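Local coordinates for beta-lactamase (PDB 6HUH), which probably hydrolyses beta-lactam antibiotics to substituted beta-amino acids, as a class D serine beta-lactamase, at residues 187-192 against 255-260. Sequence-based numbering, arbitrary orientation.
Sequences PDIDGW and AALPEQ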
ATOM      1  N   PRO A 187      -8.699   7.237  -1.589  1.00 35.10           N
ATOM      2  CA  PRO A 187      -8.337   8.644  -1.833  1.00 37.68           C
ATOM      3  C   PRO A 187      -9.372   9.594  -1.245  1.00 44.24           C
ATOM      4  O   PRO A 187     -10.575   9.297  -1.243  1.00 42.09           O
ATOM      5  CB  PRO A 187      -8.289   8.756  -3.367  1.00 39.58           C
ATOM      6  CG  PRO A 187      -8.154   7.371  -3.858  1.00 42.04           C
ATOM      7  CD  PRO A 187      -8.893   6.522  -2.867  1.00 36.13           C
ATOM      8  N   ASP A 188      -8.882  10.738  -0.755  1.00 43.99           N
ATOM      9  CA  ASP A 188      -9.649  11.806  -0.131  1.00 45.05           C
ATOM     10  C   ASP A 188     -10.622  12.501  -1.102  1.00 51.40           C
ATOM     11  O   ASP A 188     -10.561  12.315  -2.325  1.00 51.58           O
ATOM     12  CB  ASP A 188      -8.659  12.863   0.402  1.00 48.83           C
ATOM     13  CG  ASP A 188      -8.189  12.700   1.840  1.00 56.98           C
ATOM     14  OD1 ASP A 188      -7.933  11.540   2.260  1.00 55.16           O
ATOM     15  OD2 ASP A 188      -7.987  13.743   2.520  1.00 61.38           O
ATOM     16  N   ILE A 189     -11.528  13.303  -0.516  1.00 48.53           N
ATOM     17  CA  ILE A 189     -12.467  14.236  -1.131  1.00 49.02           C
ATOM     18  C   ILE A 189     -12.340  15.458  -0.187  1.00 54.42           C
ATOM     19  O   ILE A 189     -12.652  15.323   0.990  1.00 53.07           O
ATOM     20  CB  ILE A 189     -13.916  13.660  -1.255  1.00 50.48           C
ATOM     21  CG1 ILE A 189     -13.951  12.444  -2.214  1.00 48.96           C
ATOM     22  CG2 ILE A 189     -14.893  14.751  -1.732  1.00 52.52           C
ATOM     23  CD1 ILE A 189     -15.225  11.641  -2.209  1.00 51.42           C
ATOM     24  N   ASP A 190     -11.796  16.601  -0.667  1.00 54.25           N
ATOM     25  CA  ASP A 190     -11.517  17.795   0.165  1.00 57.22           C
ATOM     26  C   ASP A 190     -10.832  17.381   1.508  1.00 60.33           C
ATOM     27  O   ASP A 190      -9.761  16.761   1.477  1.00 59.60           O
ATOM     28  CB  ASP A 190     -12.762  18.710   0.363  1.00 60.58           C
ATOM     29  CG  ASP A 190     -12.459  20.163   0.770  1.00 78.48           C
ATOM     30  OD1 ASP A 190     -11.930  20.375   1.889  1.00 81.17           O
ATOM     31  OD2 ASP A 190     -12.810  21.095  -0.011  1.00 83.67           O
ATOM     32  N   GLY A 191     -11.474  17.662   2.642  1.00 55.63           N
ATOM     33  CA  GLY A 191     -10.933  17.305   3.948  1.00 54.69           C
ATOM     34  C   GLY A 191     -11.460  15.997   4.503  1.00 53.87           C
ATOM     35  O   GLY A 191     -11.101  15.609   5.619  1.00 54.50           O
ATOM     36  N   TRP A 192     -12.310  15.313   3.728  1.00 44.98           N
ATOM     37  CA  TRP A 192     -12.940  14.057   4.093  1.00 41.10           C
ATOM     38  C   TRP A 192     -12.002  12.874   3.872  1.00 43.31           C
ATOM     39  O   TRP A 192     -11.317  12.782   2.845  1.00 42.60           O
ATOM     40  CB  TRP A 192     -14.272  13.869   3.332  1.00 38.26           C
ATOM     41  CG  TRP A 192     -15.302  14.896   3.695  1.00 40.36           C
ATOM     42  CD1 TRP A 192     -15.407  16.166   3.206  1.00 45.06           C
ATOM     43  CD2 TRP A 192     -16.359  14.747   4.653  1.00 40.05           C
ATOM     44  NE1 TRP A 192     -16.454  16.824   3.813  1.00 44.99           N
ATOM     45  CE2 TRP A 192     -17.046  15.981   4.715  1.00 44.93           C
ATOM     46  CE3 TRP A 192     -16.778  13.693   5.491  1.00 40.06           C
ATOM     47  CZ2 TRP A 192     -18.139  16.186   5.560  1.00 44.54           C
ATOM     48  CZ3 TRP A 192     -17.863  13.900   6.329  1.00 41.85           C
ATOM     49  CH2 TRP A 192     -18.530  15.135   6.355  1.00 44.06           C
ATOM     50  N   ALA A 255     -18.287   9.646  -7.597  1.00 45.94           N
ATOM     51  CA  ALA A 255     -18.956  10.642  -8.418  1.00 46.01           C
ATOM     52  C   ALA A 255     -19.979  11.381  -7.541  1.00 50.43           C
ATOM     53  O   ALA A 255     -19.822  12.584  -7.301  1.00 50.66           O
ATOM     54  CB  ALA A 255     -19.649   9.966  -9.602  1.00 46.11           C
ATOM     55  N   ALA A 256     -20.961  10.612  -6.986  1.00 46.60           N
ATOM     56  CA  ALA A 256     -22.110  11.037  -6.175  1.00 46.01           C
ATOM     57  C   ALA A 256     -21.855  11.355  -4.683  1.00 47.59           C
ATOM     58  O   ALA A 256     -22.799  11.765  -3.994  1.00 46.84           O
ATOM     59  CB  ALA A 256     -23.195   9.993  -6.280  1.00 45.82           C
ATOM     60  N   LEU A 257     -20.610  11.190  -4.196  1.00 42.30           N
ATOM     61  CA  LEU A 257     -20.250  11.437  -2.801  1.00 40.91           C
ATOM     62  C   LEU A 257     -20.165  12.917  -2.399  1.00 45.97           C
ATOM     63  O   LEU A 257     -20.765  13.283  -1.381  1.00 44.90           O
ATOM     64  CB  LEU A 257     -18.947  10.714  -2.461  1.00 39.52           C
ATOM     65  CG  LEU A 257     -18.928   9.886  -1.193  1.00 41.54           C
ATOM     66  CD1 LEU A 257     -20.165   9.053  -1.038  1.00 39.68           C
ATOM     67  CD2 LEU A 257     -17.715   9.003  -1.164  1.00 42.07           C
ATOM     68  N   PRO A 258     -19.454  13.794  -3.154  1.00 44.65           N
ATOM     69  CA  PRO A 258     -19.324  15.198  -2.722  1.00 46.56           C
ATOM     70  C   PRO A 258     -20.639  15.931  -2.451  1.00 51.09           C
ATOM     71  O   PRO A 258     -20.688  16.731  -1.522  1.00 52.78           O
ATOM     72  CB  PRO A 258     -18.506  15.836  -3.843  1.00 49.46           C
ATOM     73  CG  PRO A 258     -17.695  14.717  -4.370  1.00 52.07           C
ATOM     74  CD  PRO A 258     -18.642  13.555  -4.364  1.00 46.04           C
ATOM     75  N   GLU A 259     -21.706  15.636  -3.194  1.00 45.97           N
ATOM     76  CA  GLU A 259     -22.990  16.279  -2.905  1.00 46.63           C
ATOM     77  C   GLU A 259     -23.553  15.877  -1.520  1.00 46.85           C
ATOM     78  O   GLU A 259     -24.021  16.742  -0.794  1.00 47.34           O
ATOM     79  CB  GLU A 259     -24.022  16.077  -4.033  1.00 48.33           C
ATOM     80  CG  GLU A 259     -24.412  14.644  -4.327  1.00 57.44           C
ATOM     81  CD  GLU A 259     -25.368  14.513  -5.491  1.00 76.70           C
ATOM     82  OE1 GLU A 259     -26.595  14.623  -5.265  1.00 90.85           O
ATOM     83  OE2 GLU A 259     -24.890  14.288  -6.626  1.00 57.54           O
ATOM     84  N   GLN A 260     -23.450  14.591  -1.141  1.00 39.79           N
ATOM     85  CA  GLN A 260     -23.918  14.041   0.142  1.00 36.89           C
ATOM     86  C   GLN A 260     -23.142  14.602   1.295  1.00 44.13           C
ATOM     87  O   GLN A 260     -23.707  14.762   2.380  1.00 45.71           O
ATOM     88  CB  GLN A 260     -23.782  12.524   0.171  1.00 33.87           C
ATOM     89  CG  GLN A 260     -24.460  11.842  -0.978  1.00 18.00           C
ATOM     90  CD  GLN A 260     -25.933  12.132  -1.002  1.00 31.00           C
ATOM     91  OE1 GLN A 260     -26.415  12.898  -1.832  1.00 21.10           O
ATOM     92  NE2 GLN A 260     -26.679  11.546  -0.075  1.00 29.39           N
TER
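The backbones come closest at I189 and P258, whose CA atoms lie 7.1 Å apart, where strand 185-189, at an edge of the sheet, passes helix 245-264. I189 carries the whole strand side of the contact, and its two branches divide the work. CG1 stands beside the backbone N (chi1 -65°) and the side chain then runs on extended, which carries CD1 out to L257. There CD1 touches CD2 of L257 at 3.8 Å and lies equally near its CB. The other branch, CG2, meets CG of the P258 ring at 3.8 Å. I189 crosses both partners at about a right angle. The helix is kinked here: P258 has no N-H to donate, and the N of E259 also lacks a bond to the turn before. In the class D beta-lactamase fold this C-terminal helix packs on the antiparallel sheet. Here it meets one of the two edge strands, next to the type II' turn I189-W192. The turn is closed by a hydrogen bond from W192 N to I189 O at 2.8 Å; the one from I189 N to W192 O is weak. At the turn, D190 OD1 is held by a salt bridge to K225. F254 and L261 extend the apolar contact of I189 along the helix. L257 also packs on F29 and F232.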